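Local coordinates for citrate lyase subunit beta-like protein (Mycobacterium tuberculosis H37Rv, PDB 6ARB) that is a magnesium-dependent lyase of the HpcH/HpaI aldolase family that forms a homotrimer and may play a role in fatty acid biosynthesis, at residues A[42-47]-A[72-77]; A[201-206]-A[226-231]; A[234-239]-A[270-275]. All coordinates share one frame; numbering follows the deposited sequence.

Contact 1: A[42-47]-A[72-77]; sequences DLEDGV and RINAGG. With COA (coenzyme A), chain F.
Each carboxylate oxygen of Asp42 is gripped twice, once by Arg72 across the contact and once by the backbone of its own loop. The site lies where two neighbouring parallel strands of a TIM barrel, 38-42 and 69-72, run out into the loops that follow them. The Arg72 chain bends at chi3 (77°), turning its guanidinium side-on to Asp42: NE donates to Asp42 OD1 at 2.8 Å, nearly straight at 167°, while NH2 reaches Asp42 OD2 at 2.9 Å. The bidentate salt bridge is not coplanar, because the carboxylate and guanidinium planes stand 62° apart and both nitrogens come from above the carboxylate. From its opposite face Glu44 N reaches OD1, making an Asx turn, and Gly46 N reaches Asp42 OD2 at 2.7 Å. Four donors thus fix the rotation of the carboxylate.

Glu44 extends the charge network differently. Its OE1 lies 3.4 Å from Arg72 CZ, over the centre of the guanidinium face, so the attraction is one of charge and no N-H points at it; OE2 has a salt bridge to Lys100. Clamped in this way, Arg72, a substrate-binding residue, turns NH1 to a bound pyruvate and sets NH2 beside C2P of coenzyme A, near the thiol end of that ligand.

Beside the charged cluster Leu43 N, just past strand 38-42, donates a backbone hydrogen bond to Arg72 O at 2.9 Å. Asn74 ND2 adds a weak bond to Leu43 O; its stronger partner is Asp84. Further along, one water receives a hydrogen bond from Ala75 N and donates to Glu44 OE2 at 2.7 Å.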
loop_
_atom_site.group_PDB
_atom_site.type_symbol
_atom_site.label_atom_id
_atom_site.label_comp_id
_atom_site.label_asym_id
_atom_site.label_seq_id
_atom_site.Cartn_x
_atom_site.Cartn_y
_atom_site.Cartn_z
ATOM N N ASP A 42 21.899 -4.033 21.163
ATOM C CA ASP A 42 22.230 -3.843 19.747
ATOM C C ASP A 42 23.699 -4.064 19.389
ATOM O O ASP A 42 24.578 -3.382 19.909
ATOM C CB ASP A 42 21.797 -2.447 19.286
ATOM C CG ASP A 42 21.944 -2.258 17.791
ATOM O OD1 ASP A 42 21.908 -3.268 17.057
ATOM O OD2 ASP A 42 22.093 -1.098 17.347
ATOM N N LEU A 43 23.954 -5.016 18.490
ATOM C CA LEU A 43 25.295 -5.222 17.959
ATOM C C LEU A 43 25.414 -4.633 16.557
ATOM O O LEU A 43 26.503 -4.598 15.990
ATOM C CB LEU A 43 25.664 -6.712 17.915
ATOM C CG LEU A 43 25.605 -7.501 19.230
ATOM C CD1 LEU A 43 25.671 -9.000 18.934
ATOM C CD2 LEU A 43 26.723 -7.089 20.173
ATOM N N GLU A 44 24.293 -4.189 15.992
ATOM C CA GLU A 44 24.312 -3.599 14.652
ATOM C C GLU A 44 24.567 -2.079 14.644
ATOM O O GLU A 44 25.527 -1.606 15.243
ATOM C CB GLU A 44 23.049 -3.966 13.858
ATOM C CG GLU A 44 23.293 -4.072 12.348
ATOM C CD GLU A 44 22.179 -3.456 11.518
ATOM O OE1 GLU A 44 21.353 -2.703 12.083
ATOM O OE2 GLU A 44 22.137 -3.719 10.291
ATOM N N ASP A 45 23.707 -1.314 13.976
ATOM C CA ASP A 45 24.009 0.094 13.687
ATOM C C ASP A 45 24.234 1.029 14.888
ATOM O O ASP A 45 24.822 2.100 14.728
ATOM C CB ASP A 45 22.987 0.687 12.709
ATOM C CG ASP A 45 23.119 0.105 11.305
ATOM O OD1 ASP A 45 24.134 -0.569 11.034
ATOM O OD2 ASP A 45 22.221 0.337 10.468
ATOM N N GLY A 46 23.780 0.639 16.076
ATOM C CA GLY A 46 24.007 1.448 17.270
ATOM C C GLY A 46 25.484 1.494 17.651
ATOM O O GLY A 46 25.942 2.377 18.403
ATOM N N VAL A 47 26.234 0.543 17.103
ATOM C CA VAL A 47 27.637 0.338 17.451
ATOM C C VAL A 47 28.569 0.400 16.240
ATOM O O VAL A 47 28.385 -0.340 15.269
ATOM C CB VAL A 47 27.840 -1.035 18.109
ATOM C CG1 VAL A 47 29.284 -1.201 18.519
ATOM C CG2 VAL A 47 26.897 -1.208 19.308
ATOM N N ARG A 72 19.832 -7.620 18.864
ATOM C CA ARG A 72 19.882 -7.356 17.427
ATOM C C ARG A 72 21.274 -7.666 16.889
ATOM O O ARG A 72 22.250 -7.000 17.235
ATOM C CB ARG A 72 19.474 -5.922 17.061
ATOM C CG ARG A 72 19.456 -5.714 15.543
ATOM C CD ARG A 72 18.801 -4.418 15.126
ATOM N NE ARG A 72 19.671 -3.267 15.346
ATOM C CZ ARG A 72 19.445 -2.056 14.850
ATOM N NH1 ARG A 72 18.367 -1.838 14.111
ATOM N NH2 ARG A 72 20.292 -1.060 15.107
ATOM N N ILE A 73 21.359 -8.688 16.048
ATOM C CA ILE A 73 22.630 -9.102 15.481
ATOM C C ILE A 73 22.833 -8.374 14.162
ATOM O O ILE A 73 22.037 -7.510 13.807
ATOM C CB ILE A 73 22.659 -10.617 15.270
ATOM C CG1 ILE A 73 21.476 -11.062 14.398
ATOM C CG2 ILE A 73 22.647 -11.322 16.629
ATOM C CD1 ILE A 73 21.521 -12.550 14.032
ATOM N N ASN A 74 23.902 -8.701 13.446
ATOM C CA ASN A 74 24.119 -8.102 12.133
ATOM C C ASN A 74 23.422 -8.872 11.010
ATOM O O ASN A 74 22.892 -9.965 11.222
ATOM C CB ASN A 74 25.613 -7.900 11.862
ATOM C CG ASN A 74 26.209 -6.777 12.725
ATOM O OD1 ASN A 74 26.147 -5.594 12.364
ATOM N ND2 ASN A 74 26.761 -7.144 13.876
ATOM N N ALA A 75 23.413 -8.289 9.819
ATOM C CA ALA A 75 22.678 -8.855 8.692
ATOM C C ALA A 75 23.215 -10.206 8.199
ATOM O O ALA A 75 24.383 -10.549 8.403
ATOM C CB ALA A 75 22.624 -7.839 7.535
ATOM N N GLY A 76 22.348 -10.959 7.534
ATOM C CA GLY A 76 22.738 -12.222 6.928
ATOM C C GLY A 76 23.899 -12.077 5.962
ATOM O O GLY A 76 23.991 -11.091 5.227
ATOM N N GLY A 77 24.802 -13.055 5.985
ATOM C CA GLY A 77 25.938 -13.084 5.075
ATOM C C GLY A 77 27.129 -12.205 5.428
ATOM O O GLY A 77 28.129 -12.198 4.708
HETATM N N1A COA F . 19.468 2.821 27.085
HETATM C C2A COA F . 19.688 2.979 28.404
HETATM N N3A COA F . 19.829 4.194 28.952
HETATM C C4A COA F . 19.763 5.310 28.193
HETATM C C5A COA F . 19.539 5.193 26.820
HETATM C C6A COA F . 19.389 3.904 26.289
HETATM N N6A COA F . 19.143 3.752 24.828
HETATM N N7A COA F . 19.516 6.443 26.298
HETATM C C8A COA F . 19.723 7.316 27.309
HETATM N N9A COA F . 19.881 6.634 28.455
HETATM C C1B COA F . 20.100 7.206 29.762
HETATM C C2B COA F . 21.386 7.858 29.931
HETATM O O2B COA F . 22.298 6.933 30.409
HETATM C C3B COA F . 21.109 8.810 30.967
HETATM O O3B COA F . 21.059 8.108 32.154
HETATM P P3B COA F . 21.330 8.844 33.490
HETATM O O7A COA F . 21.602 10.301 33.198
HETATM O O8A COA F . 22.532 8.211 34.137
HETATM O O9A COA F . 20.118 8.708 34.391
HETATM C C4B COA F . 19.772 9.291 30.653
HETATM O O4B COA F . 19.140 8.182 29.986
HETATM C C5B COA F . 19.815 10.448 29.776
HETATM O O5B COA F . 20.750 10.433 28.778
HETATM P P1A COA F . 20.723 11.383 27.554
HETATM O O1A COA F . 21.658 12.523 27.825
HETATM O O2A COA F . 19.333 11.914 27.338
HETATM O O3A COA F . 21.188 10.552 26.317
HETATM P P2A COA F . 22.656 10.574 25.738
HETATM O O4A COA F . 23.041 11.986 25.354
HETATM O O5A COA F . 23.636 10.024 26.732
HETATM O O6A COA F . 22.724 9.695 24.456
HETATM C CBP COA F . 21.694 8.339 22.688
HETATM C CCP COA F . 21.611 9.527 23.657
HETATM C CDP COA F . 23.147 8.083 22.299
HETATM C CEP COA F . 20.879 8.586 21.445
HETATM C CAP COA F . 21.111 7.123 23.442
HETATM O OAP COA F . 19.793 7.411 23.733
HETATM C C9P COA F . 21.095 5.829 22.650
HETATM O O9P COA F . 22.052 5.069 22.659
HETATM N N8P COA F . 19.925 5.543 21.883
HETATM C C7P COA F . 19.820 4.307 21.092
HETATM C C6P COA F . 20.439 4.303 19.723
HETATM C C5P COA F . 20.324 2.988 19.015
HETATM O O5P COA F . 20.315 1.954 19.679
HETATM N N4P COA F . 20.226 2.969 17.576
HETATM C C3P COA F . 20.107 1.715 16.914
HETATM C C2P COA F . 18.682 1.295 16.627
HETATM S S1P COA F . 17.574 2.606 16.131
HETATM O O HOH W 1 24.004 -5.353 9.339
#

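Contact 2: A[201-206]-A[226-231]; sequences EEARDA and RKAYRP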
loop_
_atom_site.group_PDB
_atom_site.type_symbol
_atom_site.label_atom_id
_atom_site.label_comp_id
_atom_site.label_asym_id
_atom_site.label_seq_id
_atom_site.Cartn_x
_atom_site.Cartn_y
_atom_site.Cartn_z
ATOM N N GLU A 201 1.146 10.350 19.289
ATOM C CA GLU A 201 0.297 10.179 18.108
ATOM C C GLU A 201 0.554 8.854 17.414
ATOM O O GLU A 201 -0.383 8.126 17.062
ATOM C CB GLU A 201 0.538 11.312 17.110
ATOM C CG GLU A 201 0.209 12.694 17.637
ATOM C CD GLU A 201 0.637 13.797 16.683
ATOM O OE1 GLU A 201 0.821 13.509 15.478
ATOM O OE2 GLU A 201 0.798 14.949 17.138
ATOM N N GLU A 202 1.833 8.548 17.206
ATOM C CA GLU A 202 2.241 7.332 16.505
ATOM C C GLU A 202 1.864 6.082 17.288
ATOM O O GLU A 202 1.322 5.127 16.737
ATOM C CB GLU A 202 3.758 7.334 16.261
ATOM C CG GLU A 202 4.198 8.208 15.111
ATOM C CD GLU A 202 5.686 8.094 14.799
ATOM O OE1 GLU A 202 6.466 7.511 15.605
ATOM O OE2 GLU A 202 6.075 8.599 13.725
ATOM N N ALA A 203 2.170 6.099 18.582
ATOM C CA ALA A 203 1.910 4.971 19.459
ATOM C C ALA A 203 0.423 4.701 19.648
ATOM O O ALA A 203 0.018 3.551 19.785
ATOM C CB ALA A 203 2.582 5.177 20.805
ATOM N N ARG A 204 -0.387 5.758 19.678
ATOM C CA ARG A 204 -1.831 5.574 19.829
ATOM C C ARG A 204 -2.389 4.915 18.583
ATOM O O ARG A 204 -3.198 3.986 18.665
ATOM C CB ARG A 204 -2.538 6.898 20.109
ATOM C CG ARG A 204 -2.277 7.423 21.516
ATOM C CD ARG A 204 -2.873 8.809 21.752
ATOM N NE ARG A 204 -4.329 8.781 21.859
ATOM C CZ ARG A 204 -5.155 9.141 20.882
ATOM N NH1 ARG A 204 -4.665 9.566 19.725
ATOM N NH2 ARG A 204 -6.469 9.081 21.064
ATOM N N ASP A 205 -1.933 5.389 17.430
ATOM C CA ASP A 205 -2.304 4.769 16.162
ATOM C C ASP A 205 -1.818 3.321 16.073
ATOM O O ASP A 205 -2.560 2.427 15.674
ATOM C CB ASP A 205 -1.737 5.571 14.996
ATOM C CG ASP A 205 -1.996 4.909 13.667
ATOM O OD1 ASP A 205 -1.052 4.319 13.117
ATOM O OD2 ASP A 205 -3.147 4.973 13.178
ATOM N N ALA A 206 -0.561 3.101 16.435
ATOM C CA ALA A 206 -0.009 1.746 16.504
ATOM C C ALA A 206 -0.886 0.809 17.323
ATOM O O ALA A 206 -1.199 -0.304 16.893
ATOM C CB ALA A 206 1.393 1.786 17.073
ATOM N N ARG A 226 3.646 3.292 26.933
ATOM C CA ARG A 226 2.759 2.508 27.792
ATOM C C ARG A 226 1.411 3.213 27.958
ATOM O O ARG A 226 0.354 2.588 27.895
ATOM C CB ARG A 226 3.411 2.242 29.159
ATOM C CG ARG A 226 4.573 1.239 29.125
ATOM C CD ARG A 226 5.250 1.122 30.491
ATOM N NE ARG A 226 6.236 0.042 30.517
ATOM C CZ ARG A 226 7.255 -0.028 31.374
ATOM N NH1 ARG A 226 8.103 -1.049 31.314
ATOM N NH2 ARG A 226 7.438 0.927 32.280
ATOM N N LYS A 227 1.464 4.526 28.151
ATOM C CA LYS A 227 0.266 5.340 28.258
ATOM C C LYS A 227 -0.534 5.313 26.962
ATOM O O LYS A 227 -1.753 5.189 26.986
ATOM C CB LYS A 227 0.645 6.780 28.616
ATOM C CG LYS A 227 -0.539 7.723 28.793
ATOM C CD LYS A 227 -0.140 9.023 29.497
ATOM C CE LYS A 227 0.084 10.184 28.518
ATOM N NZ LYS A 227 1.440 10.190 27.880
ATOM N N ALA A 228 0.156 5.422 25.828
ATOM C CA ALA A 228 -0.522 5.444 24.528
ATOM C C ALA A 228 -1.246 4.134 24.218
ATOM O O ALA A 228 -2.247 4.129 23.503
ATOM C CB ALA A 228 0.459 5.786 23.421
ATOM N N TYR A 229 -0.742 3.024 24.755
ATOM C CA TYR A 229 -1.336 1.717 24.489
ATOM C C TYR A 229 -2.531 1.452 25.424
ATOM O O TYR A 229 -3.223 0.452 25.295
ATOM C CB TYR A 229 -0.280 0.594 24.569
ATOM C CG TYR A 229 0.466 0.339 23.256
ATOM C CD1 TYR A 229 1.412 1.245 22.777
ATOM C CD2 TYR A 229 0.227 -0.812 22.501
ATOM C CE1 TYR A 229 2.093 1.018 21.567
ATOM C CE2 TYR A 229 0.909 -1.048 21.285
ATOM C CZ TYR A 229 1.843 -0.133 20.841
ATOM O OH TYR A 229 2.510 -0.339 19.659
ATOM N N ARG A 230 -2.765 2.359 26.364
ATOM C CA ARG A 230 -3.999 2.336 27.142
ATOM C C ARG A 230 -5.041 3.213 26.454
ATOM O O ARG A 230 -4.813 4.402 26.247
ATOM C CB ARG A 230 -3.770 2.831 28.574
ATOM C CG ARG A 230 -5.048 2.872 29.398
ATOM C CD ARG A 230 -4.793 3.265 30.848
ATOM N NE ARG A 230 -5.791 2.688 31.746
ATOM C CZ ARG A 230 -6.996 3.207 31.964
ATOM N NH1 ARG A 230 -7.362 4.324 31.349
ATOM N NH2 ARG A 230 -7.838 2.608 32.797
ATOM N N PRO A 231 -6.196 2.637 26.101
ATOM C CA PRO A 231 -7.201 3.446 25.402
ATOM C C PRO A 231 -7.651 4.632 26.257
ATOM O O PRO A 231 -7.612 4.573 27.489
ATOM C CB PRO A 231 -8.353 2.460 25.162
ATOM C CG PRO A 231 -8.114 1.340 26.117
ATOM C CD PRO A 231 -6.642 1.251 26.325
#
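Ala203 and Ala228 meet methyl to methyl, their CB atoms 3.4 Å apart, tighter than usual van der Waals contact. They join two consecutive outer helices of the TIM barrel, 196-209 and 221-228, with strand 213-216, the last of the barrel, between them in the chain. Small residues are what permit so near an approach: the methyl groups of Ala203 and Ala228 let the backbones come together until the CA atoms of Arg204 and Ala228 are only 4.9 Å apart.

The tight part continues inward through Tyr229, the residue after Ala228. With CG turned to chi1 -87°, its ring runs past Ala203 toward Ala206. Tyr229 CE1 comes 3.7 Å from the carbonyl oxygen of Ala203, an oblique approach without a hydrogen bond, and the same ring carbon lies 4.3 Å from Ala203 CB. At the far end of the ring Ala206 CB rests 3.5 Å from Tyr229 OH. That buried hydroxyl is hydrogen-bonded to Thr214 on strand 213-216, so the phenol ties the helix pair to the barrel, while Phe211 touches the Tyr229 side chain.

The outer side is looser and faces solvent. Here Arg204 takes part through its aliphatic stem alone: its CG is anti to the carbonyl carbon (chi1 -72°), which brings CG against Ala228 CB, and a bend at chi3 turns the guanidinium onward, close to a bound glycerol probably taken up from the crystallisation liquor. No hydrogen bond crosses the interface on either side, and the exposed edge ends with Arg204 CG at 3.7 Å from Ala228 CB.

Contact 3: A[234-239]-A[270-275]; sequences EKLAWA and TMLRRA
Helices 233-246 and 262-276 run at 123° to each other over the segments 234-239 and 270-275, nearer perpendicular than antiparallel, with axes 9.4 Å apart at closest approach. Leu236 and Met271 have the nearest CA atoms, at 6.6 Å, and the side chains around this point meet through apolar groups, including the aliphatic stem of Lys235; no hydrogen bond crosses between the segments.

Met271 is the central piece. With chi1 at -71° CG sits beside the backbone N, and the chain is extended beyond it, which drives the thioether straight into the facing helix. There it sits as a knob in a hole formed by Lys235, Leu236, Trp238 and Ala239. Met271 SD is 3.7 Å from the carbonyl oxygen of Lys235 and 4.0 Å from Ala239 CB. The same Met271 SD lies at the rim of the six-membered ring of Trp238, 82° off the ring normal, a Met-aromatic contact at the edge. The terminal methyl, Met271 CE, touches Trp238 CZ3 at 3.8 Å. The chains of Lys235 and Met271 cross at about a right angle.

Both helices belong to the C-terminal extension that follows the eight-stranded barrel, and the third subunit of the trimer packs close to it: Ser154 of that subunit touches Met271 and hydrogen-bonds to Arg274, and its Ser155 packs on Lys235.

Leu236, a wall of that hole, also packs on the next turn of the facing helix. Its CD2 branch approaches Ala275 CB at 3.7 Å and Leu272 CD2 at 3.9 Å, and CD1 also reaches Ala275. The second leucine divides its branches, Leu272 CD2 to Leu236 and Leu272 CD1 to Ala239 CB at 4.0 Å.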
loop_
_atom_site.group_PDB
_atom_site.type_symbol
_atom_site.label_atom_id
_atom_site.label_comp_id
_atom_site.label_asym_id
_atom_site.label_seq_id
_atom_site.Cartn_x
_atom_site.Cartn_y
_atom_site.Cartn_z
ATOM N N GLU A 234 -12.378 8.363 27.001
ATOM C CA GLU A 234 -13.532 8.478 26.117
ATOM C C GLU A 234 -13.855 7.155 25.399
ATOM O O GLU A 234 -15.022 6.738 25.338
ATOM C CB GLU A 234 -13.332 9.629 25.109
ATOM C CG GLU A 234 -11.994 9.612 24.363
ATOM C CD GLU A 234 -10.877 10.403 25.071
ATOM O OE1 GLU A 234 -10.716 10.275 26.309
ATOM O OE2 GLU A 234 -10.151 11.155 24.378
ATOM N N LYS A 235 -12.816 6.501 24.873
ATOM C CA LYS A 235 -12.969 5.205 24.206
ATOM C C LYS A 235 -13.439 4.127 25.177
ATOM O O LYS A 235 -14.347 3.356 24.856
ATOM C CB LYS A 235 -11.666 4.777 23.518
ATOM C CG LYS A 235 -11.382 5.497 22.187
ATOM C CD LYS A 235 -9.884 5.635 21.951
ATOM C CE LYS A 235 -9.575 6.272 20.596
ATOM N NZ LYS A 235 -9.907 5.371 19.455
ATOM N N LEU A 236 -12.840 4.086 26.370
ATOM C CA LEU A 236 -13.245 3.104 27.386
ATOM C C LEU A 236 -14.701 3.288 27.800
ATOM O O LEU A 236 -15.432 2.318 27.988
ATOM C CB LEU A 236 -12.345 3.178 28.624
ATOM C CG LEU A 236 -10.936 2.610 28.477
ATOM C CD1 LEU A 236 -10.128 2.891 29.741
ATOM C CD2 LEU A 236 -11.018 1.117 28.198
ATOM N N ALA A 237 -15.119 4.539 27.957
ATOM C CA ALA A 237 -16.518 4.844 28.249
ATOM C C ALA A 237 -17.438 4.219 27.192
ATOM O O ALA A 237 -18.419 3.541 27.514
ATOM C CB ALA A 237 -16.721 6.360 28.308
ATOM N N TRP A 238 -17.110 4.458 25.925
ATOM C CA TRP A 238 -17.873 3.871 24.824
ATOM C C TRP A 238 -17.872 2.333 24.819
ATOM O O TRP A 238 -18.916 1.709 24.633
ATOM C CB TRP A 238 -17.369 4.387 23.479
ATOM C CG TRP A 238 -17.940 3.614 22.341
ATOM C CD1 TRP A 238 -19.152 3.809 21.739
ATOM C CD2 TRP A 238 -17.339 2.489 21.687
ATOM N NE1 TRP A 238 -19.331 2.883 20.730
ATOM C CE2 TRP A 238 -18.238 2.059 20.685
ATOM C CE3 TRP A 238 -16.131 1.803 21.851
ATOM C CZ2 TRP A 238 -17.957 0.978 19.841
ATOM C CZ3 TRP A 238 -15.854 0.726 21.013
ATOM C CH2 TRP A 238 -16.764 0.325 20.024
ATOM N N ALA A 239 -16.699 1.733 24.999
ATOM C CA ALA A 239 -16.580 0.277 25.057
ATOM C C ALA A 239 -17.490 -0.333 26.133
ATOM O O ALA A 239 -18.178 -1.326 25.888
ATOM C CB ALA A 239 -15.130 -0.125 25.282
ATOM N N THR A 270 -11.392 -5.457 23.163
ATOM C CA THR A 270 -9.954 -5.311 23.062
ATOM C C THR A 270 -9.491 -4.082 23.823
ATOM O O THR A 270 -8.447 -4.116 24.462
ATOM C CB THR A 270 -9.479 -5.291 21.598
ATOM O OG1 THR A 270 -9.559 -6.622 21.080
ATOM C CG2 THR A 270 -8.037 -4.816 21.507
ATOM N N MET A 271 -10.277 -3.007 23.759
ATOM C CA MET A 271 -9.958 -1.796 24.504
ATOM C C MET A 271 -9.958 -2.090 26.001
ATOM O O MET A 271 -9.070 -1.651 26.734
ATOM C CB MET A 271 -10.975 -0.692 24.209
ATOM C CG MET A 271 -10.906 -0.070 22.813
ATOM S SD MET A 271 -12.287 1.104 22.721
ATOM C CE MET A 271 -12.176 1.652 21.016
ATOM N N LEU A 272 -10.949 -2.842 26.457
ATOM C CA LEU A 272 -11.061 -3.126 27.891
ATOM C C LEU A 272 -9.994 -4.116 28.355
ATOM O O LEU A 272 -9.477 -4.009 29.463
ATOM C CB LEU A 272 -12.456 -3.644 28.243
ATOM C CG LEU A 272 -13.545 -2.573 28.131
ATOM C CD1 LEU A 272 -14.908 -3.190 27.906
ATOM C CD2 LEU A 272 -13.541 -1.635 29.362
ATOM N N ARG A 273 -9.678 -5.088 27.511
ATOM C CA ARG A 273 -8.544 -5.962 27.790
ATOM C C ARG A 273 -7.273 -5.125 27.980
ATOM O O ARG A 273 -6.513 -5.351 28.919
ATOM C CB ARG A 273 -8.366 -6.977 26.658
ATOM C CG ARG A 273 -7.021 -7.684 26.662
ATOM C CD ARG A 273 -7.092 -8.988 25.859
ATOM N NE ARG A 273 -7.589 -8.792 24.493
ATOM C CZ ARG A 273 -8.856 -8.975 24.118
ATOM N NH1 ARG A 273 -9.765 -9.360 25.004
ATOM N NH2 ARG A 273 -9.215 -8.776 22.853
ATOM N N ARG A 274 -7.048 -4.149 27.101
ATOM C CA ARG A 274 -5.855 -3.308 27.213
ATOM C C ARG A 274 -5.828 -2.503 28.507
ATOM O O ARG A 274 -4.774 -2.339 29.122
ATOM C CB ARG A 274 -5.689 -2.384 26.002
ATOM C CG ARG A 274 -5.208 -3.087 24.729
ATOM C CD ARG A 274 -4.577 -2.081 23.772
ATOM N NE ARG A 274 -4.812 -2.429 22.374
ATOM C CZ ARG A 274 -5.632 -1.762 21.566
ATOM N NH1 ARG A 274 -6.291 -0.697 22.015
ATOM N NH2 ARG A 274 -5.788 -2.159 20.307
ATOM N N ALA A 275 -6.989 -2.005 28.920
ATOM C CA ALA A 275 -7.074 -1.222 30.145
ATOM C C ALA A 275 -6.804 -2.125 31.340
ATOM O O ALA A 275 -6.242 -1.684 32.337
ATOM C CB ALA A 275 -8.436 -0.566 30.276
#

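How the contacts relate
Contact 1 is buried and polar, set at the ends of barrel strands where Arg72 meets pyruvate and coenzyme A. Contact 2, also largely buried, lies across the chain's centre from it, about 28 Å between centres, and joins outer barrel helices through methyl groups and one phenol. Contact 3, only partly buried, links helices beyond the barrel by apolar knob packing. Contacts 2 and 3 adjoin: helix 221-228 is followed by helix 233-246, and Pro231 CG sits 3.6 Å from Leu236 CD2, so the two contacts pack against each other through Pro231. Contact 1 touches neither; bonded charges prevail there, whereas no hydrogen bond crosses the other two.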